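Nucleoside-diphosphate sugar epimerase (SulA family) (Corynebacterium glutamicum, PDB 3OH8) is probably an NAD(P)-dependent epimerase of nucleoside-diphosphate sugars, with a Rossmann-type NAD(P)-binding domain. Local coordinates at residues A[88-94]-A[106-111]; A[266-270]-A[360-364]; A[302-307]-A[345-349]; A[334-338]-A[409-415]. All coordinates share one frame; numbering follows the deposited sequence.

Contact 1: residues A[88-94]-A[106-111]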
loop_
_atom_site.group_PDB
_atom_site.type_symbol
_atom_site.label_atom_id
_atom_site.label_comp_id
_atom_site.label_asym_id
_atom_site.label_seq_id
_atom_site.Cartn_x
_atom_site.Cartn_y
_atom_site.Cartn_z
ATOM N N ALA A 88 21.597 14.589 2.135
ATOM C CA ALA A 88 21.859 15.901 2.703
ATOM C C ALA A 88 21.887 16.968 1.629
ATOM O O ALA A 88 22.076 16.673 0.449
ATOM C CB ALA A 88 23.165 15.896 3.467
ATOM N N ASN A 89 21.717 18.215 2.052
ATOM C CA ASN A 89 21.664 19.328 1.122
ATOM C C ASN A 89 20.546 19.085 0.109
ATOM O O ASN A 89 20.674 19.376 -1.080
ATOM C CB ASN A 89 23.011 19.497 0.426
ATOM C CG ASN A 89 23.343 20.952 0.147
ATOM O OD1 ASN A 89 23.932 21.638 0.983
ATOM N ND2 ASN A 89 22.963 21.429 -1.032
ATOM N N TRP A 90 19.448 18.543 0.613
ATOM C CA TRP A 90 18.326 18.117 -0.207
ATOM C C TRP A 90 17.268 19.214 -0.245
ATOM O O TRP A 90 16.849 19.723 0.794
ATOM C CB TRP A 90 17.755 16.821 0.382
ATOM C CG TRP A 90 16.497 16.297 -0.260
ATOM C CD1 TRP A 90 15.209 16.634 0.061
ATOM C CD2 TRP A 90 16.406 15.324 -1.305
ATOM N NE1 TRP A 90 14.326 15.932 -0.725
ATOM C CE2 TRP A 90 15.036 15.123 -1.573
ATOM C CE3 TRP A 90 17.351 14.603 -2.042
ATOM C CZ2 TRP A 90 14.587 14.230 -2.543
ATOM C CZ3 TRP A 90 16.905 13.724 -3.009
ATOM C CH2 TRP A 90 15.534 13.542 -3.250
ATOM N N ARG A 91 16.838 19.590 -1.445
ATOM C CA ARG A 91 15.766 20.573 -1.568
ATOM C C ARG A 91 14.770 20.138 -2.648
ATOM O O ARG A 91 15.108 20.083 -3.826
ATOM C CB ARG A 91 16.349 21.956 -1.875
ATOM C CG ARG A 91 15.459 23.118 -1.478
ATOM C CD ARG A 91 16.255 24.433 -1.407
ATOM N NE ARG A 91 15.416 25.555 -0.999
ATOM C CZ ARG A 91 14.728 26.312 -1.847
ATOM N NH1 ARG A 91 14.789 26.069 -3.154
ATOM N NH2 ARG A 91 13.980 27.309 -1.393
ATOM N N HIS A 92 13.540 19.843 -2.235
ATOM C CA HIS A 92 12.552 19.247 -3.125
ATOM C C HIS A 92 11.366 20.193 -3.279
ATOM O O HIS A 92 10.588 20.385 -2.346
ATOM C CB HIS A 92 12.105 17.892 -2.544
ATOM C CG HIS A 92 11.157 17.126 -3.424
ATOM N ND1 HIS A 92 10.566 17.666 -4.538
ATOM C CD2 HIS A 92 10.711 15.846 -3.329
ATOM C CE1 HIS A 92 9.778 16.755 -5.101
ATOM N NE2 HIS A 92 9.853 15.650 -4.393
ATOM N N VAL A 93 11.241 20.806 -4.454
ATOM C CA VAL A 93 10.108 21.673 -4.733
ATOM C C VAL A 93 8.997 20.881 -5.443
ATOM O O VAL A 93 9.250 20.195 -6.436
ATOM C CB VAL A 93 10.511 22.879 -5.618
ATOM C CG1 VAL A 93 9.289 23.739 -5.926
ATOM C CG2 VAL A 93 11.601 23.710 -4.937
ATOM N N HIS A 94 7.775 20.982 -4.920
ATOM C CA HIS A 94 6.604 20.314 -5.493
ATOM C C HIS A 94 5.694 21.401 -6.046
ATOM O O HIS A 94 5.109 22.161 -5.278
ATOM C CB HIS A 94 5.805 19.548 -4.424
ATOM C CG HIS A 94 6.620 18.634 -3.567
ATOM N ND1 HIS A 94 6.505 17.258 -3.611
ATOM C CD2 HIS A 94 7.533 18.898 -2.592
ATOM C CE1 HIS A 94 7.320 16.717 -2.720
ATOM N NE2 HIS A 94 7.954 17.690 -2.094
ATOM N N THR A 106 5.126 19.447 -11.218
ATOM C CA THR A 106 6.549 19.469 -11.500
ATOM C C THR A 106 7.317 19.292 -10.205
ATOM O O THR A 106 7.109 20.030 -9.240
ATOM C CB THR A 106 6.989 20.778 -12.180
ATOM O OG1 THR A 106 6.223 20.974 -13.375
ATOM C CG2 THR A 106 8.492 20.711 -12.529
ATOM N N ASP A 107 8.187 18.290 -10.182
ATOM C CA ASP A 107 9.091 18.104 -9.058
ATOM C C ASP A 107 10.459 18.606 -9.465
ATOM O O ASP A 107 10.975 18.241 -10.522
ATOM C CB ASP A 107 9.212 16.630 -8.687
ATOM C CG ASP A 107 7.930 16.074 -8.125
ATOM O OD1 ASP A 107 7.595 16.405 -6.968
ATOM O OD2 ASP A 107 7.259 15.321 -8.853
ATOM N N SER A 108 11.045 19.438 -8.618
ATOM C CA SER A 108 12.402 19.899 -8.843
ATOM C C SER A 108 13.203 19.653 -7.571
ATOM O O SER A 108 12.939 20.260 -6.535
ATOM C CB SER A 108 12.412 21.389 -9.208
ATOM O OG SER A 108 13.737 21.851 -9.399
ATOM N N VAL A 109 14.163 18.741 -7.640
ATOM C CA VAL A 109 15.004 18.476 -6.483
ATOM C C VAL A 109 16.441 18.941 -6.734
ATOM O O VAL A 109 17.059 18.593 -7.739
ATOM C CB VAL A 109 14.968 16.993 -6.054
ATOM C CG1 VAL A 109 15.292 16.087 -7.217
ATOM C CG2 VAL A 109 15.942 16.751 -4.905
ATOM N N SER A 110 16.942 19.771 -5.832
ATOM C CA SER A 110 18.328 20.212 -5.892
ATOM C C SER A 110 19.138 19.277 -4.993
ATOM O O SER A 110 18.825 19.119 -3.815
ATOM C CB SER A 110 18.440 21.661 -5.418
ATOM O OG SER A 110 19.706 22.204 -5.738
ATOM N N THR A 111 20.144 18.627 -5.569
ATOM C CA THR A 111 20.960 17.643 -4.861
ATOM C C THR A 111 22.125 17.225 -5.764
ATOM O O THR A 111 22.036 17.326 -6.988
ATOM C CB THR A 111 20.127 16.403 -4.437
ATOM O OG1 THR A 111 20.948 15.488 -3.707
ATOM C CG2 THR A 111 19.549 15.689 -5.648
HETATM O O HOH W 1 5.049 16.472 -5.833
#
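W90 lays its six-membered ring against V109. The methyl CG2 of V109 sits over the ring face, 3.5 Å from the centroid and 6° off the ring normal, which is a CH-pi contact. The indole gets there because its CG lies anti to the backbone N (chi1 174°), which swings the ring over toward strand 106-110. The two strands run antiparallel. R91 and S110 form one hydrogen-bonded pair, with R91 N to S110 O at 3.1 Å and S110 N to R91 O at 2.7 Å. V93 and S108 form the next, with V93 N to S108 O at 2.7 Å and S108 N to V93 O at 2.9 Å. H92 with V109 and H94 with D107 are the non-hydrogen-bonded pairs. Beyond H92, D107 shares a water with H94: the water gives a proton to D107 OD1 and lies 2.8 Å from H94 ND1, in the plane of that ring. The imidazole and carboxylate planes stand 82° apart. H94 NE2 is held by D77, so both nitrogens of the ring have polar partners.

The packing is close between W90 and V109 and along the backbone ladder. It is looser at the start of segment 88-94, where N89 is exposed, and along R91, whose extended chain leads away to a long, weak ion pair with D65.

This is the hairpin 91-99/102-110 of the antiparallel sheet. Helix 119-139 covers the face of W90, H92, H94 and D107, helix 488-511 packs on V93 and S108, and strand 74-78 lies beside 91-99.

Contact 2: residues A[266-270]-A[360-364]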
loop_
_atom_site.group_PDB
_atom_site.type_symbol
_atom_site.label_atom_id
_atom_site.label_comp_id
_atom_site.label_asym_id
_atom_site.label_seq_id
_atom_site.Cartn_x
_atom_site.Cartn_y
_atom_site.Cartn_z
ATOM N N ILE A 266 -8.103 -24.801 -9.929
ATOM C CA ILE A 266 -8.294 -23.364 -9.831
ATOM C C ILE A 266 -9.154 -23.095 -8.609
ATOM O O ILE A 266 -10.278 -23.577 -8.518
ATOM C CB ILE A 266 -8.987 -22.807 -11.080
ATOM C CG1 ILE A 266 -8.036 -22.867 -12.282
ATOM C CG2 ILE A 266 -9.452 -21.384 -10.843
ATOM C CD1 ILE A 266 -8.665 -22.419 -13.585
ATOM N N LEU A 267 -8.616 -22.344 -7.658
ATOM C CA LEU A 267 -9.311 -22.113 -6.392
ATOM C C LEU A 267 -10.119 -20.816 -6.401
ATOM O O LEU A 267 -9.580 -19.725 -6.608
ATOM C CB LEU A 267 -8.309 -22.113 -5.228
ATOM C CG LEU A 267 -7.467 -23.394 -5.150
ATOM C CD1 LEU A 267 -6.222 -23.181 -4.283
ATOM C CD2 LEU A 267 -8.319 -24.561 -4.629
ATOM N N THR A 268 -11.415 -20.958 -6.155
ATOM C CA THR A 268 -12.354 -19.846 -6.146
ATOM C C THR A 268 -12.992 -19.791 -4.767
ATOM O O THR A 268 -12.857 -20.723 -3.990
ATOM C CB THR A 268 -13.458 -20.085 -7.201
ATOM O OG1 THR A 268 -12.908 -19.887 -8.513
ATOM C CG2 THR A 268 -14.619 -19.143 -7.007
ATOM N N GLU A 269 -13.709 -18.718 -4.458
ATOM C CA GLU A 269 -14.383 -18.655 -3.170
ATOM C C GLU A 269 -15.438 -19.759 -3.045
ATOM O O GLU A 269 -16.002 -19.973 -1.970
ATOM C CB GLU A 269 -14.985 -17.268 -2.937
ATOM C CG GLU A 269 -13.929 -16.129 -2.878
ATOM C CD GLU A 269 -13.537 -15.581 -4.248
ATOM O OE1 GLU A 269 -14.025 -16.098 -5.277
ATOM O OE2 GLU A 269 -12.742 -14.617 -4.302
ATOM N N GLU A 270 -15.691 -20.459 -4.149
ATOM C CA GLU A 270 -16.616 -21.594 -4.157
ATOM C C GLU A 270 -15.922 -22.895 -3.786
ATOM O O GLU A 270 -16.579 -23.873 -3.431
ATOM C CB GLU A 270 -17.219 -21.795 -5.550
ATOM C CG GLU A 270 -17.869 -20.586 -6.139
ATOM C CD GLU A 270 -19.290 -20.434 -5.690
ATOM O OE1 GLU A 270 -20.188 -20.523 -6.556
ATOM O OE2 GLU A 270 -19.508 -20.230 -4.475
ATOM N N GLY A 360 -18.634 -12.267 3.034
ATOM C CA GLY A 360 -18.175 -13.646 2.910
ATOM C C GLY A 360 -16.705 -13.685 2.531
ATOM O O GLY A 360 -15.996 -12.676 2.666
ATOM N N PRO A 361 -16.229 -14.843 2.058
ATOM C CA PRO A 361 -14.821 -14.979 1.664
ATOM C C PRO A 361 -14.483 -14.195 0.390
ATOM O O PRO A 361 -15.265 -14.197 -0.554
ATOM C CB PRO A 361 -14.678 -16.480 1.394
ATOM C CG PRO A 361 -16.075 -16.923 0.996
ATOM C CD PRO A 361 -16.992 -16.093 1.866
ATOM N N ILE A 362 -13.338 -13.516 0.379
ATOM C CA ILE A 362 -12.855 -12.854 -0.822
ATOM C C ILE A 362 -11.416 -13.296 -1.074
ATOM O O ILE A 362 -10.572 -13.144 -0.200
ATOM C CB ILE A 362 -12.853 -11.336 -0.636
ATOM C CG1 ILE A 362 -14.267 -10.830 -0.316
ATOM C CG2 ILE A 362 -12.313 -10.673 -1.871
ATOM C CD1 ILE A 362 -15.270 -11.013 -1.474
ATOM N N ASN A 363 -11.133 -13.883 -2.237
ATOM C CA ASN A 363 -9.747 -14.199 -2.573
ATOM C C ASN A 363 -9.020 -12.906 -2.940
ATOM O O ASN A 363 -9.292 -12.314 -3.989
ATOM C CB ASN A 363 -9.654 -15.198 -3.732
ATOM C CG ASN A 363 -10.056 -16.622 -3.332
ATOM O OD1 ASN A 363 -10.261 -17.487 -4.192
ATOM N ND2 ASN A 363 -10.150 -16.874 -2.039
ATOM N N ALA A 364 -8.117 -12.449 -2.079
ATOM C CA ALA A 364 -7.348 -11.244 -2.397
ATOM C C ALA A 364 -6.036 -11.675 -3.016
ATOM O O ALA A 364 -5.023 -11.793 -2.334
ATOM C CB ALA A 364 -7.110 -10.402 -1.157
HETATM O O HOH W 2 -12.044 -12.339 -5.309
#
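E269 reaches strand 360-364 through a bent chain. Its CG lies anti to the carbonyl carbon (chi1 -63°), and a turn at chi2 (85°) folds the carboxylate over toward N363. The side chain of N363 comes from the opposite direction, also with CG anti to its carbonyl carbon. The carboxylate and amide planes end up stacked, 25° apart.

The main bond is from N363 N to E269 OE2, 2.7 Å long and nearly straight. It uses the anti lone pair of OE2, the one away from the other oxygen. A water gives a second proton to OE2 at 2.6 Å and another to N363 O at 3.1 Å, so it bridges the carboxylate to the backbone on the far side of the same residue. OE1 of E269 takes the backbone N-H of A419, at the start of helix 418-422. The carboxylate is thus gripped at both oxygens, which should fix its rotation and would favour the charged form.

Nearer the backbone of E269, its CG lies 3.3 Å from P361 O, and the CB of E269 meets the CG of P361 at 4.1 Å. This is the partly exposed side of the contact.

No strand pairing joins the two segments. A loop glutamate instead accepts one backbone N-H of strand 360-364. That strand pairs in parallel with strand 298-308 in the Rossmann-type sheet, and beside it an excursion from the 265-267 region meets helix 418-422.

Contact 3: residues A[302-307]-A[345-349]; sequences IRTGVA and LTDIY
Strand against helix, as in the alpha/beta layers of a Rossmann-type domain, is the setting here. Strand 302-304 and helix 345-349 run nearly antiparallel, at 172°, with their axes 10.3 Å apart. I302 and Y349 form one half of the contact. The CG1 of I302 lies over the face of the Y349 ring, 4.0 Å from its centroid, in a CH-pi contact. Its other branch, CG2, leans on the phenol end of the ring and touches L345 CD1 at 4.1 Å.

L345 carries the other half. Its CG is anti to the backbone N (chi1 177°), and its two methyls straddle T304 CG2, with CD2 at a tight 3.5 Å from that methyl. The two side chains cross at about a right angle. CD2 also meets A307 CB at 4.0 Å.

One water lies 2.7 Å from T304 OG1 and 2.7 Å from Y349 OH, near the plane of the ring, so the two hydroxyls are linked across 4.2 Å.

Strand 298-308 pairs with strands 248-254, 336-341 and 360-364. I250 and A364 pad I302, and I340 touches T304 and I348. Helix 158-169 also packs on L345 and Y349.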
loop_
_atom_site.group_PDB
_atom_site.type_symbol
_atom_site.label_atom_id
_atom_site.label_comp_id
_atom_site.label_asym_id
_atom_site.label_seq_id
_atom_site.Cartn_x
_atom_site.Cartn_y
_atom_site.Cartn_z
ATOM N N ILE A 302 -10.767 -11.785 4.119
ATOM C CA ILE A 302 -9.844 -11.436 3.042
ATOM C C ILE A 302 -8.784 -12.532 2.971
ATOM O O ILE A 302 -7.776 -12.478 3.670
ATOM C CB ILE A 302 -9.205 -10.054 3.292
ATOM C CG1 ILE A 302 -10.298 -9.005 3.524
ATOM C CG2 ILE A 302 -8.315 -9.638 2.126
ATOM C CD1 ILE A 302 -11.403 -9.004 2.458
ATOM N N ARG A 303 -9.048 -13.550 2.152
ATOM C CA ARG A 303 -8.108 -14.644 1.986
ATOM C C ARG A 303 -6.953 -14.163 1.118
ATOM O O ARG A 303 -7.030 -14.180 -0.105
ATOM C CB ARG A 303 -8.806 -15.867 1.367
ATOM C CG ARG A 303 -9.980 -16.365 2.210
ATOM C CD ARG A 303 -10.637 -17.637 1.629
ATOM N NE ARG A 303 -11.703 -18.115 2.506
ATOM C CZ ARG A 303 -12.690 -18.921 2.124
ATOM N NH1 ARG A 303 -12.768 -19.354 0.866
ATOM N NH2 ARG A 303 -13.605 -19.284 3.006
ATOM N N THR A 304 -5.882 -13.728 1.770
ATOM C CA THR A 304 -4.766 -13.099 1.083
ATOM C C THR A 304 -3.747 -14.090 0.533
ATOM O O THR A 304 -3.421 -15.098 1.173
ATOM C CB THR A 304 -4.004 -12.173 2.034
ATOM O OG1 THR A 304 -4.943 -11.359 2.747
ATOM C CG2 THR A 304 -3.056 -11.289 1.234
ATOM N N GLY A 305 -3.239 -13.779 -0.651
ATOM C CA GLY A 305 -2.097 -14.480 -1.205
ATOM C C GLY A 305 -0.854 -13.916 -0.556
ATOM O O GLY A 305 -0.938 -13.266 0.482
ATOM N N VAL A 306 0.295 -14.160 -1.170
ATOM C CA VAL A 306 1.545 -13.614 -0.691
ATOM C C VAL A 306 1.651 -12.164 -1.156
ATOM O O VAL A 306 1.707 -11.886 -2.348
ATOM C CB VAL A 306 2.746 -14.403 -1.243
ATOM C CG1 VAL A 306 4.058 -13.689 -0.891
ATOM C CG2 VAL A 306 2.725 -15.829 -0.709
ATOM N N ALA A 307 1.661 -11.246 -0.202
ATOM C CA ALA A 307 1.696 -9.831 -0.514
ATOM C C ALA A 307 3.096 -9.414 -0.937
ATOM O O ALA A 307 4.083 -9.714 -0.259
ATOM C CB ALA A 307 1.224 -9.023 0.683
ATOM N N LEU A 345 -3.792 -5.309 -2.436
ATOM C CA LEU A 345 -4.317 -5.877 -1.203
ATOM C C LEU A 345 -4.991 -4.796 -0.351
ATOM O O LEU A 345 -6.135 -4.979 0.085
ATOM C CB LEU A 345 -3.227 -6.600 -0.413
ATOM C CG LEU A 345 -3.640 -7.194 0.945
ATOM C CD1 LEU A 345 -4.785 -8.175 0.773
ATOM C CD2 LEU A 345 -2.449 -7.892 1.620
ATOM N N THR A 346 -4.308 -3.668 -0.130
ATOM C CA THR A 346 -4.954 -2.580 0.600
ATOM C C THR A 346 -6.196 -2.051 -0.141
ATOM O O THR A 346 -7.208 -1.761 0.500
ATOM C CB THR A 346 -3.979 -1.435 1.007
ATOM O OG1 THR A 346 -3.436 -0.804 -0.159
ATOM C CG2 THR A 346 -2.829 -1.993 1.856
ATOM N N ASP A 347 -6.128 -1.935 -1.472
ATOM C CA ASP A 347 -7.319 -1.560 -2.251
ATOM C C ASP A 347 -8.499 -2.453 -1.886
ATOM O O ASP A 347 -9.633 -1.986 -1.730
ATOM C CB ASP A 347 -7.064 -1.656 -3.755
ATOM C CG ASP A 347 -6.317 -0.445 -4.309
ATOM O OD1 ASP A 347 -5.945 0.464 -3.529
ATOM O OD2 ASP A 347 -6.100 -0.410 -5.536
ATOM N N ILE A 348 -8.231 -3.754 -1.767
ATOM C CA ILE A 348 -9.293 -4.717 -1.477
ATOM C C ILE A 348 -9.838 -4.510 -0.069
ATOM O O ILE A 348 -11.050 -4.524 0.139
ATOM C CB ILE A 348 -8.810 -6.163 -1.721
ATOM C CG1 ILE A 348 -8.657 -6.386 -3.234
ATOM C CG2 ILE A 348 -9.794 -7.165 -1.157
ATOM C CD1 ILE A 348 -7.805 -7.605 -3.612
ATOM N N TYR A 349 -8.956 -4.288 0.898
ATOM C CA TYR A 349 -9.425 -3.969 2.247
ATOM C C TYR A 349 -10.269 -2.701 2.250
ATOM O O TYR A 349 -11.356 -2.650 2.837
ATOM C CB TYR A 349 -8.242 -3.811 3.213
ATOM C CG TYR A 349 -7.832 -5.133 3.850
ATOM C CD1 TYR A 349 -8.555 -5.665 4.912
ATOM C CD2 TYR A 349 -6.711 -5.831 3.399
ATOM C CE1 TYR A 349 -8.179 -6.883 5.506
ATOM C CE2 TYR A 349 -6.333 -7.038 3.979
ATOM C CZ TYR A 349 -7.076 -7.561 5.024
ATOM O OH TYR A 349 -6.695 -8.760 5.600
HETATM O O HOH W 3 -4.317 -9.773 4.855
#

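Contact 4: residues A[334-338]-A[409-415]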
loop_
_atom_site.group_PDB
_atom_site.type_symbol
_atom_site.label_atom_id
_atom_site.label_comp_id
_atom_site.label_asym_id
_atom_site.label_seq_id
_atom_site.Cartn_x
_atom_site.Cartn_y
_atom_site.Cartn_z
ATOM N N THR A 334 6.693 -26.420 -10.952
ATOM C CA THR A 334 5.265 -26.308 -11.294
ATOM C C THR A 334 4.375 -25.778 -10.164
ATOM O O THR A 334 3.181 -25.596 -10.361
ATOM C CB THR A 334 4.661 -27.659 -11.776
ATOM O OG1 THR A 334 4.631 -28.591 -10.688
ATOM C CG2 THR A 334 5.466 -28.233 -12.941
ATOM N N SER A 335 4.948 -25.548 -8.986
ATOM C CA SER A 335 4.194 -25.027 -7.844
ATOM C C SER A 335 3.594 -23.663 -8.156
ATOM O O SER A 335 4.295 -22.777 -8.647
ATOM C CB SER A 335 5.097 -24.915 -6.612
ATOM O OG SER A 335 5.285 -26.188 -6.023
ATOM N N TRP A 336 2.308 -23.494 -7.864
ATOM C CA TRP A 336 1.615 -22.242 -8.168
ATOM C C TRP A 336 1.793 -21.235 -7.043
ATOM O O TRP A 336 1.466 -21.503 -5.887
ATOM C CB TRP A 336 0.121 -22.482 -8.427
ATOM C CG TRP A 336 -0.202 -23.158 -9.733
ATOM C CD1 TRP A 336 -0.516 -24.479 -9.921
ATOM C CD2 TRP A 336 -0.254 -22.548 -11.028
ATOM N NE1 TRP A 336 -0.768 -24.720 -11.247
ATOM C CE2 TRP A 336 -0.603 -23.559 -11.951
ATOM C CE3 TRP A 336 -0.030 -21.251 -11.497
ATOM C CZ2 TRP A 336 -0.743 -23.309 -13.315
ATOM C CZ3 TRP A 336 -0.165 -21.005 -12.858
ATOM C CH2 TRP A 336 -0.520 -22.028 -13.748
ATOM N N PHE A 337 2.322 -20.070 -7.401
ATOM C CA PHE A 337 2.609 -19.007 -6.457
ATOM C C PHE A 337 1.434 -18.029 -6.481
ATOM O O PHE A 337 1.199 -17.357 -7.476
ATOM C CB PHE A 337 3.916 -18.307 -6.857
ATOM C CG PHE A 337 4.345 -17.222 -5.915
ATOM C CD1 PHE A 337 4.513 -17.481 -4.569
ATOM C CD2 PHE A 337 4.599 -15.940 -6.385
ATOM C CE1 PHE A 337 4.915 -16.481 -3.700
ATOM C CE2 PHE A 337 5.002 -14.934 -5.525
ATOM C CZ PHE A 337 5.161 -15.203 -4.178
ATOM N N SER A 338 0.689 -17.987 -5.385
ATOM C CA SER A 338 -0.499 -17.147 -5.269
ATOM C C SER A 338 -0.111 -15.808 -4.617
ATOM O O SER A 338 0.138 -15.736 -3.404
ATOM C CB SER A 338 -1.556 -17.889 -4.448
ATOM O OG SER A 338 -2.653 -17.065 -4.123
ATOM N N ALA A 409 7.811 -22.401 -2.270
ATOM C CA ALA A 409 7.490 -23.318 -3.363
ATOM C C ALA A 409 6.953 -24.637 -2.855
ATOM O O ALA A 409 6.560 -25.485 -3.649
ATOM C CB ALA A 409 8.704 -23.551 -4.249
ATOM N N LEU A 410 6.947 -24.821 -1.535
ATOM C CA LEU A 410 6.322 -26.003 -0.963
ATOM C C LEU A 410 4.804 -25.897 -1.056
ATOM O O LEU A 410 4.101 -26.908 -1.026
ATOM C CB LEU A 410 6.770 -26.247 0.484
ATOM C CG LEU A 410 8.212 -26.752 0.607
ATOM C CD1 LEU A 410 8.550 -27.007 2.047
ATOM C CD2 LEU A 410 8.401 -28.016 -0.216
ATOM N N ALA A 411 4.305 -24.671 -1.168
ATOM C CA ALA A 411 2.884 -24.443 -1.393
ATOM C C ALA A 411 2.578 -24.388 -2.889
ATOM O O ALA A 411 3.443 -24.064 -3.702
ATOM C CB ALA A 411 2.429 -23.136 -0.692
ATOM N N SER A 412 1.344 -24.723 -3.244
ATOM C CA SER A 412 0.873 -24.624 -4.618
ATOM C C SER A 412 -0.608 -24.303 -4.566
ATOM O O SER A 412 -1.435 -25.167 -4.271
ATOM C CB SER A 412 1.095 -25.932 -5.366
ATOM O OG SER A 412 0.692 -25.828 -6.718
ATOM N N GLN A 413 -0.934 -23.044 -4.827
ATOM C CA GLN A 413 -2.307 -22.580 -4.727
ATOM C C GLN A 413 -2.623 -21.767 -5.972
ATOM O O GLN A 413 -2.108 -20.657 -6.146
ATOM C CB GLN A 413 -2.501 -21.764 -3.440
ATOM C CG GLN A 413 -2.339 -22.606 -2.169
ATOM C CD GLN A 413 -1.574 -21.904 -1.055
ATOM O OE1 GLN A 413 -1.749 -22.220 0.125
ATOM N NE2 GLN A 413 -0.721 -20.957 -1.421
ATOM N N ARG A 414 -3.435 -22.350 -6.851
ATOM C CA ARG A 414 -3.788 -21.705 -8.102
ATOM C C ARG A 414 -5.063 -20.893 -7.903
ATOM O O ARG A 414 -6.109 -21.208 -8.478
ATOM C CB ARG A 414 -3.957 -22.739 -9.214
ATOM C CG ARG A 414 -4.064 -22.148 -10.617
ATOM C CD ARG A 414 -4.308 -23.240 -11.656
ATOM N NE ARG A 414 -4.311 -22.703 -13.011
ATOM C CZ ARG A 414 -4.481 -23.432 -14.110
ATOM N NH1 ARG A 414 -4.663 -24.746 -14.018
ATOM N NH2 ARG A 414 -4.470 -22.842 -15.302
ATOM N N THR A 415 -4.961 -19.842 -7.089
ATOM C CA THR A 415 -6.129 -19.090 -6.662
ATOM C C THR A 415 -6.603 -18.100 -7.737
ATOM O O THR A 415 -5.797 -17.490 -8.453
ATOM C CB THR A 415 -5.853 -18.336 -5.340
ATOM O OG1 THR A 415 -5.010 -19.127 -4.485
ATOM C CG2 THR A 415 -7.155 -18.050 -4.614
HETATM O O HOH W 4 -3.437 -16.656 -7.205
#
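W336 and R414 lie side by side and point the same way, with the guanidinium plane only 6° from the indole plane. The arginine covers one face of the ring along its length. Its CG sits 3.9 Å from the centroid of the five-membered ring, a CH-pi contact, and its NE reaches W336 CZ2 at 3.6 Å. R414 can do this because CG is anti to the backbone N (chi1 -169°) and the chain runs on extended to NE.

At the edge of the indole stands S412. Its OG accepts the backbone N-H of W336 at 3.1 Å, in a nearly straight bond (174°). The carbonyl of W336 in turn takes Q413 N at 3.0 Å, with the donor tilted from the carbonyl plane. These two bonds tie both the N-H and the C=O of W336 to segment 409-415.

Hydroxyls finish the ends. S335 OG gives its proton to A409 O at 2.8 Å. At the other end S338 OG and T415 OG1 share a hydrogen bond of 3.2 Å, and a water near S338 OG donates to T415 O at 2.8 Å.

The second shell sets the pair. D264 takes W336 NE1 on its carboxylate and R414 NH1 on its backbone carbonyl, so D264 binds a nitrogen of each side chain. R414 is also the centre of an inverse gamma turn, which bends the segment on the way to T415.

The weakly bonded strand 412-415 of the DUF1731 region pairs in parallel with strand 265-267. Here side-chain bonds and one backbone bond lay it against the start of strand 336-341, in the epimerase family region.

How the contacts relate
Contact 3 is buried, about 10 Å from the centre of the chain, and is mostly apolar. Contact 1 is buried as well, but lies in a separate antiparallel sheet, about 34 Å from contact 3 between centres, and rests on backbone ladder bonds. Contacts 2 and 4 are partly buried and more polar, relying on a carboxylate, hydroxyls and an arginine laid flat along an indole. Contacts 2, 3 and 4 touch one another. R303 pairs its backbone with I362 and A364, joining contacts 2 and 3. V306 N probably bonds to S338 O between contacts 3 and 4, and L267 N to R414 O between contacts 2 and 4.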